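Uncharacterized protein (Sus scrofa, PDB 5BNF) is porcine CD38, a disulfide-rich member of the ADP-ribosyl cyclase family that joins a helical part to a part built on a parallel sheet. Local coordinates at residues A[31-34]-A[35-38]; A[7-10]-A[11-14]; A[95-98]-A[99-102]; A[54-57]-A[58-61]; A[14-17]-A[18-22]. One frame throughout, in Å; residues are numbered along the deposited sequence.

In the fold
From the N terminus, interaction 2 comes first, starting helix 10-25; interaction 5 continues the same helix and shares Ile14 with it. Interaction 1 then starts helix 34-45, interaction 4 helix 59-64 and interaction 3 helix 101-106. Each joins adjoining segments, so none closes a long loop, and apart from the overlap at Ile14 they run in series without crossing. The long-range ties lie between them: the Cys18-Cys34 disulfide joins interactions 5 and 1, Ile37 packs on Leu61 between 1 and 4, Leu102 meets Leu61 between 3 and 4, and Asn99 O lies at Tyr21 OH between 3 and 5. Together they knit the helical part of the fold.

Interaction 1: A[31-34]-A[35-38]; sequences DRDC and QKIK
Helix 34-45 opens with an N-cap: Asp33, the residue just before its first turn, reaches its carboxylate forward to Lys36. Aspartate suits this place because its short side chain can accept from a backbone N-H that has no helical carbonyl ahead of it. With CG anti to the backbone N (chi1 170°), OD2 is brought to Lys36 N at 2.9 Å, although the bond is bent and the exact place of OD2 is less sure. The Lys36 chain, bent at chi2 and chi3, folds back and crosses the aspartate at about a right angle. Its NZ makes a long salt bridge to the same OD2, 3.7 Å away, and shares that uncertainty. Negative charge here would probably also suit the positive end of the helix dipole. Behind the cap, Ile37 N donates to Asp33 O at 3.3 Å, and Ile37 CG1 lies against that oxygen. One residue on, Lys38 N reaches Cys34 O at 2.9 Å in an almost straight bond. Cys34 turns its sulfur off this turn to form the disulfide with Cys18 on helix 10-25, where it also packs on Leu15, Tyr19 and Ile22, while Ile37 presses on Leu61 and Leu64 of helix 59-64.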
loop_
_atom_site.group_PDB
_atom_site.type_symbol
_atom_site.label_atom_id
_atom_site.label_comp_id
_atom_site.label_asym_id
_atom_site.label_seq_id
_atom_site.Cartn_x
_atom_site.Cartn_y
_atom_site.Cartn_z
ATOM N N ASP A 31 -22.325 0.195 4.891
ATOM C CA ASP A 31 -22.888 1.525 5.089
ATOM C C ASP A 31 -22.318 2.576 4.131
ATOM O O ASP A 31 -22.877 3.666 3.976
ATOM C CB ASP A 31 -22.681 1.947 6.554
ATOM C CG ASP A 31 -21.307 1.557 7.099
ATOM O OD1 ASP A 31 -20.714 0.581 6.597
ATOM O OD2 ASP A 31 -20.824 2.213 8.047
ATOM N N ARG A 32 -21.214 2.229 3.476
ATOM C CA ARG A 32 -20.551 3.124 2.535
ATOM C C ARG A 32 -21.218 3.095 1.156
ATOM O O ARG A 32 -21.895 2.125 0.809
ATOM C CB ARG A 32 -19.072 2.731 2.423
ATOM C CG ARG A 32 -18.099 3.878 2.676
ATOM C CD ARG A 32 -18.389 4.584 3.998
ATOM N NE ARG A 32 -17.884 3.866 5.168
ATOM C CZ ARG A 32 -16.602 3.812 5.518
ATOM N NH1 ARG A 32 -15.688 4.432 4.784
ATOM N NH2 ARG A 32 -16.235 3.151 6.608
ATOM N N ASP A 33 -21.030 4.162 0.378
ATOM C CA ASP A 33 -21.610 4.258 -0.963
ATOM C C ASP A 33 -20.552 4.189 -2.057
ATOM O O ASP A 33 -19.701 5.063 -2.173
ATOM C CB ASP A 33 -22.397 5.557 -1.113
ATOM C CG ASP A 33 -22.808 5.825 -2.551
ATOM O OD1 ASP A 33 -23.368 4.912 -3.196
ATOM O OD2 ASP A 33 -22.576 6.949 -3.040
ATOM N N CYS A 34 -20.637 3.154 -2.879
ATOM C CA CYS A 34 -19.677 2.938 -3.945
ATOM C C CYS A 34 -19.645 3.949 -5.084
ATOM O O CYS A 34 -18.568 4.307 -5.562
ATOM C CB CYS A 34 -19.864 1.531 -4.496
ATOM S SG CYS A 34 -19.208 0.296 -3.336
ATOM N N GLN A 35 -20.811 4.393 -5.540
ATOM C CA GLN A 35 -20.853 5.370 -6.625
ATOM C C GLN A 35 -20.178 6.671 -6.185
ATOM O O GLN A 35 -19.503 7.328 -6.976
ATOM C CB GLN A 35 -22.301 5.630 -7.056
ATOM C CG GLN A 35 -22.531 6.940 -7.821
ATOM C CD GLN A 35 -21.668 7.098 -9.067
ATOM O OE1 GLN A 35 -21.567 6.189 -9.893
ATOM N NE2 GLN A 35 -21.056 8.269 -9.214
ATOM N N LYS A 36 -20.354 7.031 -4.919
ATOM C CA LYS A 36 -19.753 8.241 -4.373
ATOM C C LYS A 36 -18.239 8.101 -4.441
ATOM O O LYS A 36 -17.534 9.033 -4.827
ATOM C CB LYS A 36 -20.180 8.421 -2.918
ATOM C CG LYS A 36 -20.755 9.783 -2.587
ATOM C CD LYS A 36 -22.043 9.638 -1.787
ATOM C CE LYS A 36 -21.827 8.851 -0.501
ATOM N NZ LYS A 36 -23.111 8.596 0.212
ATOM N N ILE A 37 -17.752 6.925 -4.054
ATOM C CA ILE A 37 -16.325 6.635 -4.060
ATOM C C ILE A 37 -15.770 6.747 -5.479
ATOM O O ILE A 37 -14.817 7.485 -5.719
ATOM C CB ILE A 37 -16.039 5.207 -3.520
ATOM C CG1 ILE A 37 -16.481 5.091 -2.059
ATOM C CG2 ILE A 37 -14.555 4.897 -3.621
ATOM C CD1 ILE A 37 -15.645 5.898 -1.080
ATOM N N LYS A 38 -16.380 6.017 -6.408
ATOM C CA LYS A 38 -15.960 6.017 -7.807
ATOM C C LYS A 38 -15.856 7.426 -8.370
ATOM O O LYS A 38 -14.946 7.733 -9.144
ATOM C CB LYS A 38 -16.946 5.205 -8.644
ATOM C CG LYS A 38 -16.875 5.494 -10.133
ATOM C CD LYS A 38 -18.084 4.929 -10.863
ATOM C CE LYS A 38 -18.359 5.695 -12.147
ATOM N NZ LYS A 38 -19.617 5.246 -12.813
#

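Interaction 2: A[7-10]-A[11-14]; sequences TVDF and QEII
Ile14 lies across one face of the Phe10 ring, the two side chains meeting at a slant. Its CG2 methyl sits 4.2 Å from the ring centroid and 27° off the ring normal, a CH-pi contact over the face. CD1 reaches the rim of the ring, 3.9 Å from Phe10 CE2. The torsions account for this: Phe10 carries CG anti to its backbone N, while Ile14 places CG1 between its backbone N and carbonyl carbon (chi1 62°). A flat aromatic and a beta-branched aliphatic one turn apart make a compact apolar pair. The ring also meets Trp111 and stands edge-to-face with Phe41 of helix 34-45, on which Ile14 packs too.

The pair belongs to the start of helix 10-25: a type II beta turn from Thr7 to Phe10 runs directly into the helix, Phe10 belonging to both. Asp9, third in the turn, takes the left-handed backbone conformation expected there, which aspartate tolerates better than most residues. It also holds the N-cap position, but its carboxylate makes no capping bond. The first helical bonds run instead from Ile13 N to Asp9 O, 3.0 Å, and from Ile14 N to Phe10 O, 3.1 Å.

Ile13 points back over the turn, its CD1 3.9 Å from Thr7 CG2 and 3.6 Å from Val8 O, with the threonine and isoleucine crossing at about a right angle. Thr7 OG1 is engaged by Ser110 N. On the outer side the extended chain of Glu12 brings OE1 to 2.6 Å from Asp9 OD1, the carboxylate planes turned 38° apart.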
loop_
_atom_site.group_PDB
_atom_site.type_symbol
_atom_site.label_atom_id
_atom_site.label_comp_id
_atom_site.label_asym_id
_atom_site.label_seq_id
_atom_site.Cartn_x
_atom_site.Cartn_y
_atom_site.Cartn_z
ATOM N N THR A 7 -6.302 1.300 -17.163
ATOM C CA THR A 7 -6.938 0.009 -17.312
ATOM C C THR A 7 -8.275 0.241 -18.007
ATOM O O THR A 7 -9.059 1.099 -17.595
ATOM C CB THR A 7 -7.180 -0.640 -15.940
ATOM O OG1 THR A 7 -5.957 -0.633 -15.194
ATOM C CG2 THR A 7 -7.666 -2.078 -16.104
ATOM N N VAL A 8 -8.525 -0.502 -19.078
ATOM C CA VAL A 8 -9.779 -0.357 -19.804
ATOM C C VAL A 8 -10.953 -0.597 -18.866
ATOM O O VAL A 8 -10.884 -1.448 -17.981
ATOM C CB VAL A 8 -9.883 -1.359 -20.965
ATOM C CG1 VAL A 8 -11.212 -1.182 -21.680
ATOM C CG2 VAL A 8 -8.731 -1.154 -21.933
ATOM N N ASP A 9 -12.031 0.153 -19.072
ATOM C CA ASP A 9 -13.223 0.026 -18.247
ATOM C C ASP A 9 -12.901 0.319 -16.796
ATOM O O ASP A 9 -13.571 -0.173 -15.889
ATOM C CB ASP A 9 -13.801 -1.382 -18.364
ATOM C CG ASP A 9 -14.131 -1.751 -19.790
ATOM O OD1 ASP A 9 -14.748 -0.918 -20.491
ATOM O OD2 ASP A 9 -13.778 -2.873 -20.211
ATOM N N PHE A 10 -11.867 1.125 -16.590
ATOM C CA PHE A 10 -11.428 1.495 -15.259
ATOM C C PHE A 10 -12.597 1.826 -14.336
ATOM O O PHE A 10 -12.685 1.311 -13.223
ATOM C CB PHE A 10 -10.483 2.697 -15.340
ATOM C CG PHE A 10 -10.044 3.199 -14.000
ATOM C CD1 PHE A 10 -9.149 2.467 -13.232
ATOM C CD2 PHE A 10 -10.591 4.361 -13.465
ATOM C CE1 PHE A 10 -8.814 2.881 -11.947
ATOM C CE2 PHE A 10 -10.259 4.778 -12.183
ATOM C CZ PHE A 10 -9.369 4.034 -11.423
ATOM N N GLN A 11 -13.492 2.686 -14.805
ATOM C CA GLN A 11 -14.648 3.101 -14.018
ATOM C C GLN A 11 -15.525 1.946 -13.557
ATOM O O GLN A 11 -15.848 1.830 -12.377
ATOM C CB GLN A 11 -15.495 4.092 -14.812
ATOM C CG GLN A 11 -14.800 5.411 -15.056
ATOM C CD GLN A 11 -14.017 5.435 -16.350
ATOM O OE1 GLN A 11 -13.601 4.395 -16.870
ATOM N NE2 GLN A 11 -13.800 6.634 -16.874
ATOM N N GLU A 12 -15.909 1.093 -14.494
ATOM C CA GLU A 12 -16.761 -0.048 -14.197
ATOM C C GLU A 12 -16.096 -0.972 -13.189
ATOM O O GLU A 12 -16.732 -1.458 -12.249
ATOM C CB GLU A 12 -17.031 -0.818 -15.481
ATOM C CG GLU A 12 -17.038 0.063 -16.712
ATOM C CD GLU A 12 -16.989 -0.737 -17.990
ATOM O OE1 GLU A 12 -16.814 -0.128 -19.066
ATOM O OE2 GLU A 12 -17.128 -1.977 -17.912
ATOM N N ILE A 13 -14.805 -1.208 -13.392
ATOM C CA ILE A 13 -14.042 -2.086 -12.522
ATOM C C ILE A 13 -14.036 -1.662 -11.060
ATOM O O ILE A 13 -14.353 -2.469 -10.186
ATOM C CB ILE A 13 -12.590 -2.220 -13.015
ATOM C CG1 ILE A 13 -12.582 -2.934 -14.369
ATOM C CG2 ILE A 13 -11.751 -2.973 -11.990
ATOM C CD1 ILE A 13 -11.189 -3.242 -14.919
ATOM N N ILE A 14 -13.685 -0.411 -10.785
ATOM C CA ILE A 14 -13.653 0.040 -9.399
ATOM C C ILE A 14 -15.042 0.106 -8.788
ATOM O O ILE A 14 -15.192 -0.030 -7.574
ATOM C CB ILE A 14 -12.969 1.421 -9.238
ATOM C CG1 ILE A 14 -13.747 2.493 -9.997
ATOM C CG2 ILE A 14 -11.530 1.349 -9.731
ATOM C CD1 ILE A 14 -13.198 3.901 -9.780
#

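Interaction 3: A[95-98]-A[99-102]; sequences FTLE and NTLL
Leu97 O accepts two bonds from Thr100: the hydroxyl OG1 donates at 2.8 Å in the carbonyl plane, and the backbone N at 3.3 Å from above that plane. Thr100 is the N-cap of helix 101-106, and threonine serves well there because one short hydroxyl can work in both directions. While donating back to Leu97 O, OG1 also accepts from Gly103 N in the first turn of the helix. It reaches both because it stands between the backbone N and the carbonyl carbon (chi1 63°). A tight 3-10 turn leads into this cap, and its bond from Asn99 N to Thr96 O measures 2.8 Å, the donor again above the carbonyl plane. Farther out, Asn99 folds its amide back beside Thr96, the two side chains meeting at an angle. The backbone O of Asn99 is held by Tyr21 OH of helix 10-25. Leu97 turns outward from the turn and packs on Leu143 of helix 135-149, as an apolar residue should at a buried helix face, while Thr96 touches Val75 and Trp77 of strand 75-77. Phe95 packs on Val69 and Pro70, with its CD1 4.1 Å from Asn99 O.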
loop_
_atom_site.group_PDB
_atom_site.type_symbol
_atom_site.label_atom_id
_atom_site.label_comp_id
_atom_site.label_asym_id
_atom_site.label_seq_id
_atom_site.Cartn_x
_atom_site.Cartn_y
_atom_site.Cartn_z
ATOM N N PHE A 95 -5.274 -7.914 7.838
ATOM C CA PHE A 95 -5.229 -6.851 6.850
ATOM C C PHE A 95 -3.903 -6.368 6.283
ATOM O O PHE A 95 -3.074 -5.813 7.006
ATOM C CB PHE A 95 -5.967 -5.628 7.394
ATOM C CG PHE A 95 -7.423 -5.869 7.679
ATOM C CD1 PHE A 95 -8.401 -5.495 6.763
ATOM C CD2 PHE A 95 -7.816 -6.478 8.867
ATOM C CE1 PHE A 95 -9.752 -5.723 7.025
ATOM C CE2 PHE A 95 -9.161 -6.711 9.140
ATOM C CZ PHE A 95 -10.132 -6.334 8.219
ATOM N N THR A 96 -3.711 -6.572 4.980
ATOM C CA THR A 96 -2.527 -6.070 4.288
ATOM C C THR A 96 -3.126 -4.878 3.539
ATOM O O THR A 96 -4.342 -4.783 3.433
ATOM C CB THR A 96 -1.968 -7.089 3.284
ATOM O OG1 THR A 96 -2.958 -7.393 2.291
ATOM C CG2 THR A 96 -1.563 -8.355 4.000
ATOM N N LEU A 97 -2.311 -3.968 3.022
ATOM C CA LEU A 97 -2.870 -2.806 2.325
ATOM C C LEU A 97 -3.908 -3.181 1.260
ATOM O O LEU A 97 -4.936 -2.515 1.125
ATOM C CB LEU A 97 -1.753 -1.957 1.697
ATOM C CG LEU A 97 -2.181 -0.636 1.042
ATOM C CD1 LEU A 97 -3.088 0.153 1.963
ATOM C CD2 LEU A 97 -0.942 0.180 0.705
ATOM N N GLU A 98 -3.658 -4.256 0.525
ATOM C CA GLU A 98 -4.581 -4.688 -0.524
ATOM C C GLU A 98 -5.890 -5.296 -0.015
ATOM O O GLU A 98 -6.786 -5.582 -0.811
ATOM C CB GLU A 98 -3.899 -5.696 -1.460
ATOM C CG GLU A 98 -2.651 -5.182 -2.155
ATOM C CD GLU A 98 -1.531 -4.894 -1.181
ATOM O OE1 GLU A 98 -1.196 -5.793 -0.384
ATOM O OE2 GLU A 98 -0.987 -3.772 -1.214
ATOM N N ASN A 99 -6.007 -5.512 1.292
ATOM C CA ASN A 99 -7.240 -6.083 1.832
ATOM C C ASN A 99 -8.179 -5.007 2.364
ATOM O O ASN A 99 -9.289 -5.301 2.799
ATOM C CB ASN A 99 -6.936 -7.109 2.931
ATOM C CG ASN A 99 -6.166 -8.307 2.411
ATOM O OD1 ASN A 99 -6.529 -8.900 1.398
ATOM N ND2 ASN A 99 -5.100 -8.676 3.113
ATOM N N THR A 100 -7.735 -3.755 2.326
ATOM C CA THR A 100 -8.564 -2.646 2.779
ATOM C C THR A 100 -9.432 -2.245 1.599
ATOM O O THR A 100 -9.151 -2.622 0.465
ATOM C CB THR A 100 -7.724 -1.436 3.193
ATOM O OG1 THR A 100 -7.006 -0.935 2.056
ATOM C CG2 THR A 100 -6.744 -1.830 4.275
ATOM N N LEU A 101 -10.485 -1.483 1.870
ATOM C CA LEU A 101 -11.403 -1.029 0.829
ATOM C C LEU A 101 -10.690 -0.386 -0.368
ATOM O O LEU A 101 -10.789 -0.873 -1.496
ATOM C CB LEU A 101 -12.411 -0.038 1.423
ATOM C CG LEU A 101 -13.434 0.563 0.454
ATOM C CD1 LEU A 101 -14.120 -0.532 -0.351
ATOM C CD2 LEU A 101 -14.449 1.363 1.246
ATOM N N LEU A 102 -9.969 0.703 -0.118
ATOM C CA LEU A 102 -9.256 1.406 -1.184
ATOM C C LEU A 102 -8.157 0.603 -1.880
ATOM O O LEU A 102 -8.032 0.640 -3.103
ATOM C CB LEU A 102 -8.683 2.716 -0.639
ATOM C CG LEU A 102 -9.772 3.742 -0.331
ATOM C CD1 LEU A 102 -9.181 4.940 0.395
ATOM C CD2 LEU A 102 -10.444 4.163 -1.633
#

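Interaction 4: A[54-57]-A[58-61]; sequences REED and YDLL
Tyr58, first in 58-61, meets the preceding turn through its backbone: its N lies 2.9 Å from Glu55 O in a hydrogen bond, though the place of that nitrogen is less sure. With CG anti to the carbonyl carbon (chi1 -73°), the side chain leaves beside this turn, CB resting 3.5 Å from Glu55 O. A tyrosine fits because its ring packs against Val138 and Leu142 of helix 135-149 and Ala44 of helix 34-45 while the hydroxyl at its end stays polar. The ring stands edge-to-face with Phe139, and OH is bonded to Phe135 O and Trp111 NE1. Glu55 sends its carboxylate to Lys145 in a salt bridge. Within the same turn Asp57 bends its side chain back, with OD2 accepting from Arg54 N at 2.9 Å from above the carboxylate plane.

Asp59 N donates to Glu56 O at 2.9 Å in a nearly straight bond, the donor standing above the carbonyl plane. The Asp59 carboxylate stays on the outer side near Glu56, OD2 being 3.9 Å from Glu56 CB. Glu56 has a positive partner of its own: its OE1 lies over one face of the Arg54 guanidinium, 3.2 Å from NH2, a salt bridge of charges alone.

The Leu60 side chain leads away from the preceding turn and touches Ala40 of helix 34-45. Leu61 N donates to a water at 3.0 Å, and the same water donates to Asp57 O, replacing a direct helical bond; the Leu61 side chain packs on Phe41. A 3-10 turn thus runs into helix 59-64, with Tyr58 at the N-cap position and a water bridging the join.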
loop_
_atom_site.group_PDB
_atom_site.type_symbol
_atom_site.label_atom_id
_atom_site.label_comp_id
_atom_site.label_asym_id
_atom_site.label_seq_id
_atom_site.Cartn_x
_atom_site.Cartn_y
_atom_site.Cartn_z
ATOM N N ARG A 54 -1.029 15.431 -6.593
ATOM C CA ARG A 54 -0.681 15.819 -5.228
ATOM C C ARG A 54 -1.517 14.970 -4.278
ATOM O O ARG A 54 -2.611 14.526 -4.632
ATOM C CB ARG A 54 -0.998 17.300 -4.994
ATOM C CG ARG A 54 0.176 18.239 -5.211
ATOM C CD ARG A 54 -0.300 19.637 -5.594
ATOM N NE ARG A 54 -1.394 20.122 -4.756
ATOM C CZ ARG A 54 -1.287 20.388 -3.459
ATOM N NH1 ARG A 54 -2.343 20.822 -2.795
ATOM N NH2 ARG A 54 -0.132 20.227 -2.827
ATOM N N GLU A 55 -1.004 14.751 -3.072
ATOM C CA GLU A 55 -1.712 13.964 -2.066
ATOM C C GLU A 55 -3.119 14.521 -1.874
ATOM O O GLU A 55 -4.107 13.782 -1.860
ATOM C CB GLU A 55 -0.947 14.022 -0.744
ATOM C CG GLU A 55 -0.654 12.664 -0.146
ATOM C CD GLU A 55 0.323 12.738 1.010
ATOM O OE1 GLU A 55 0.082 13.528 1.950
ATOM O OE2 GLU A 55 1.335 12.002 0.979
ATOM N N GLU A 56 -3.190 15.842 -1.764
ATOM C CA GLU A 56 -4.444 16.563 -1.574
ATOM C C GLU A 56 -5.552 16.194 -2.560
ATOM O O GLU A 56 -6.725 16.168 -2.187
ATOM C CB GLU A 56 -4.194 18.071 -1.659
ATOM C CG GLU A 56 -3.366 18.666 -0.519
ATOM C CD GLU A 56 -1.978 18.065 -0.395
ATOM O OE1 GLU A 56 -1.399 17.656 -1.422
ATOM O OE2 GLU A 56 -1.457 18.015 0.737
ATOM N N ASP A 57 -5.193 15.926 -3.812
ATOM C CA ASP A 57 -6.196 15.579 -4.813
ATOM C C ASP A 57 -7.010 14.365 -4.393
ATOM O O ASP A 57 -8.066 14.101 -4.961
ATOM C CB ASP A 57 -5.549 15.294 -6.174
ATOM C CG ASP A 57 -4.792 16.491 -6.728
ATOM O OD1 ASP A 57 -5.271 17.629 -6.570
ATOM O OD2 ASP A 57 -3.720 16.293 -7.335
ATOM N N TYR A 58 -6.522 13.629 -3.400
ATOM C CA TYR A 58 -7.229 12.442 -2.936
ATOM C C TYR A 58 -7.925 12.606 -1.584
ATOM O O TYR A 58 -8.443 11.632 -1.034
ATOM C CB TYR A 58 -6.271 11.253 -2.857
ATOM C CG TYR A 58 -5.856 10.667 -4.188
ATOM C CD1 TYR A 58 -6.790 10.107 -5.052
ATOM C CD2 TYR A 58 -4.512 10.616 -4.554
ATOM C CE1 TYR A 58 -6.394 9.499 -6.248
ATOM C CE2 TYR A 58 -4.109 10.015 -5.744
ATOM C CZ TYR A 58 -5.048 9.462 -6.585
ATOM O OH TYR A 58 -4.633 8.888 -7.769
ATOM N N ASP A 59 -7.944 13.819 -1.042
ATOM C CA ASP A 59 -8.594 14.037 0.248
ATOM C C ASP A 59 -9.986 13.416 0.259
ATOM O O ASP A 59 -10.257 12.485 1.015
ATOM C CB ASP A 59 -8.688 15.531 0.573
ATOM C CG ASP A 59 -7.330 16.159 0.831
ATOM O OD1 ASP A 59 -6.382 15.421 1.174
ATOM O OD2 ASP A 59 -7.212 17.394 0.705
ATOM N N LEU A 60 -10.858 13.925 -0.600
ATOM C CA LEU A 60 -12.219 13.425 -0.699
ATOM C C LEU A 60 -12.227 11.900 -0.709
ATOM O O LEU A 60 -12.953 11.268 0.054
ATOM C CB LEU A 60 -12.864 13.958 -1.983
ATOM C CG LEU A 60 -14.363 13.768 -2.265
ATOM C CD1 LEU A 60 -14.728 12.309 -2.235
ATOM C CD2 LEU A 60 -15.185 14.515 -1.233
ATOM N N LEU A 61 -11.417 11.311 -1.579
ATOM C CA LEU A 61 -11.358 9.860 -1.689
ATOM C C LEU A 61 -10.889 9.159 -0.412
ATOM O O LEU A 61 -11.428 8.120 -0.045
ATOM C CB LEU A 61 -10.460 9.457 -2.858
ATOM C CG LEU A 61 -10.382 7.957 -3.134
ATOM C CD1 LEU A 61 -11.765 7.403 -3.409
ATOM C CD2 LEU A 61 -9.469 7.718 -4.311
HETATM O O HOH W 1 -10.441 13.143 -3.763
#

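Interaction 5: A[14-17]-A[18-22]; sequences ILRR and CYTYI
Tyr19 holds its CG anti to the carbonyl carbon (chi1 -82°), which swings the ring back along the helix toward Leu15. The leucine points the same way, and the two side chains lie side by side. Leu15 CD2 comes 3.9 Å from Tyr19 CE2, an apolar contact one turn apart. Leucine and tyrosine suit a partly exposed strip like this, where their carbon surfaces pack together.

The backbone of helix 10-25 keeps its regular bonding from each residue to the fourth one on. Cys18 N donates to Ile14 O at 3.0 Å, Tyr19 N to Leu15 O at 3.3 Å and Thr20 N to Arg16 O at 3.0 Å. Thr20 also sets its hydroxyl beside Arg16, with OG1 4.1 Å from the arginine CG; the two side chains run alongside each other. Arg17 is long enough for its NH1 to be fixed by the carbonyl oxygens of Ile105 and Asp107.

Cys18 places SG anti to its backbone N (chi1 174°), where the disulfide ties this helix to helix 34-45. Tyr21, buried, heads toward helix 101-106, packing on Leu101 and meeting the ring of Tyr104, with its OH bonded to Gln67 as well as to Asn99. Two sides of helix 10-25 are thus taken up, one by helix 34-45 and one by helix 101-106.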
loop_
_atom_site.group_PDB
_atom_site.type_symbol
_atom_site.label_atom_id
_atom_site.label_comp_id
_atom_site.label_asym_id
_atom_site.label_seq_id
_atom_site.Cartn_x
_atom_site.Cartn_y
_atom_site.Cartn_z
ATOM N N ILE A 14 -13.685 -0.411 -10.785
ATOM C CA ILE A 14 -13.653 0.040 -9.399
ATOM C C ILE A 14 -15.042 0.106 -8.788
ATOM O O ILE A 14 -15.192 -0.030 -7.574
ATOM C CB ILE A 14 -12.969 1.421 -9.238
ATOM C CG1 ILE A 14 -13.747 2.493 -9.997
ATOM C CG2 ILE A 14 -11.530 1.349 -9.731
ATOM C CD1 ILE A 14 -13.198 3.901 -9.780
ATOM N N LEU A 15 -16.059 0.316 -9.620
ATOM C CA LEU A 15 -17.423 0.376 -9.109
ATOM C C LEU A 15 -17.796 -1.015 -8.616
ATOM O O LEU A 15 -18.280 -1.175 -7.501
ATOM C CB LEU A 15 -18.412 0.809 -10.196
ATOM C CG LEU A 15 -19.388 1.940 -9.835
ATOM C CD1 LEU A 15 -20.709 1.680 -10.540
ATOM C CD2 LEU A 15 -19.615 2.022 -8.322
ATOM N N ARG A 16 -17.562 -2.017 -9.457
ATOM C CA ARG A 16 -17.860 -3.398 -9.102
ATOM C C ARG A 16 -17.126 -3.792 -7.829
ATOM O O ARG A 16 -17.742 -4.149 -6.823
ATOM C CB ARG A 16 -17.426 -4.342 -10.223
ATOM C CG ARG A 16 -17.402 -5.796 -9.792
ATOM C CD ARG A 16 -16.274 -6.560 -10.464
ATOM N NE ARG A 16 -16.755 -7.508 -11.464
ATOM C CZ ARG A 16 -16.382 -7.498 -12.740
ATOM N NH1 ARG A 16 -15.524 -6.582 -13.173
ATOM N NH2 ARG A 16 -16.859 -8.408 -13.581
ATOM N N ARG A 17 -15.799 -3.730 -7.896
ATOM C CA ARG A 17 -14.949 -4.087 -6.773
ATOM C C ARG A 17 -15.437 -3.480 -5.474
ATOM O O ARG A 17 -15.577 -4.180 -4.473
ATOM C CB ARG A 17 -13.504 -3.647 -7.034
ATOM C CG ARG A 17 -12.798 -4.444 -8.123
ATOM C CD ARG A 17 -11.299 -4.186 -8.116
ATOM N NE ARG A 17 -10.604 -4.995 -9.110
ATOM C CZ ARG A 17 -9.293 -4.968 -9.305
ATOM N NH1 ARG A 17 -8.536 -4.168 -8.569
ATOM N NH2 ARG A 17 -8.745 -5.731 -10.239
ATOM N N CYS A 18 -15.703 -2.180 -5.489
ATOM C CA CYS A 18 -16.176 -1.506 -4.286
ATOM C C CYS A 18 -17.394 -2.190 -3.666
ATOM O O CYS A 18 -17.401 -2.495 -2.473
ATOM C CB CYS A 18 -16.508 -0.050 -4.594
ATOM S SG CYS A 18 -17.259 0.844 -3.201
ATOM N N TYR A 19 -18.429 -2.424 -4.463
ATOM C CA TYR A 19 -19.615 -3.076 -3.934
ATOM C C TYR A 19 -19.265 -4.446 -3.388
ATOM O O TYR A 19 -19.548 -4.744 -2.231
ATOM C CB TYR A 19 -20.709 -3.178 -5.003
ATOM C CG TYR A 19 -21.515 -1.901 -5.141
ATOM C CD1 TYR A 19 -22.113 -1.314 -4.027
ATOM C CD2 TYR A 19 -21.666 -1.274 -6.374
ATOM C CE1 TYR A 19 -22.841 -0.133 -4.133
ATOM C CE2 TYR A 19 -22.395 -0.089 -6.494
ATOM C CZ TYR A 19 -22.979 0.476 -5.367
ATOM O OH TYR A 19 -23.699 1.648 -5.468
ATOM N N THR A 20 -18.629 -5.272 -4.208
ATOM C CA THR A 20 -18.246 -6.605 -3.767
ATOM C C THR A 20 -17.540 -6.560 -2.410
ATOM O O THR A 20 -17.608 -7.513 -1.633
ATOM C CB THR A 20 -17.316 -7.276 -4.783
ATOM O OG1 THR A 20 -17.998 -7.407 -6.034
ATOM C CG2 THR A 20 -16.902 -8.651 -4.298
ATOM N N TYR A 21 -16.874 -5.445 -2.123
ATOM C CA TYR A 21 -16.156 -5.296 -0.864
ATOM C C TYR A 21 -17.075 -5.014 0.323
ATOM O O TYR A 21 -16.957 -5.657 1.365
ATOM C CB TYR A 21 -15.116 -4.170 -0.961
ATOM C CG TYR A 21 -14.178 -4.106 0.230
ATOM C CD1 TYR A 21 -13.096 -4.977 0.339
ATOM C CD2 TYR A 21 -14.384 -3.188 1.256
ATOM C CE1 TYR A 21 -12.235 -4.930 1.447
ATOM C CE2 TYR A 21 -13.532 -3.135 2.366
ATOM C CZ TYR A 21 -12.462 -4.007 2.449
ATOM O OH TYR A 21 -11.608 -3.936 3.522
ATOM N N ILE A 22 -17.990 -4.061 0.167
ATOM C CA ILE A 22 -18.885 -3.687 1.259
ATOM C C ILE A 22 -20.085 -4.592 1.507
ATOM O O ILE A 22 -20.824 -4.386 2.470
ATOM C CB ILE A 22 -19.422 -2.262 1.080
ATOM C CG1 ILE A 22 -20.260 -2.175 -0.196
ATOM C CG2 ILE A 22 -18.269 -1.282 1.052
ATOM C CD1 ILE A 22 -21.112 -0.920 -0.279
#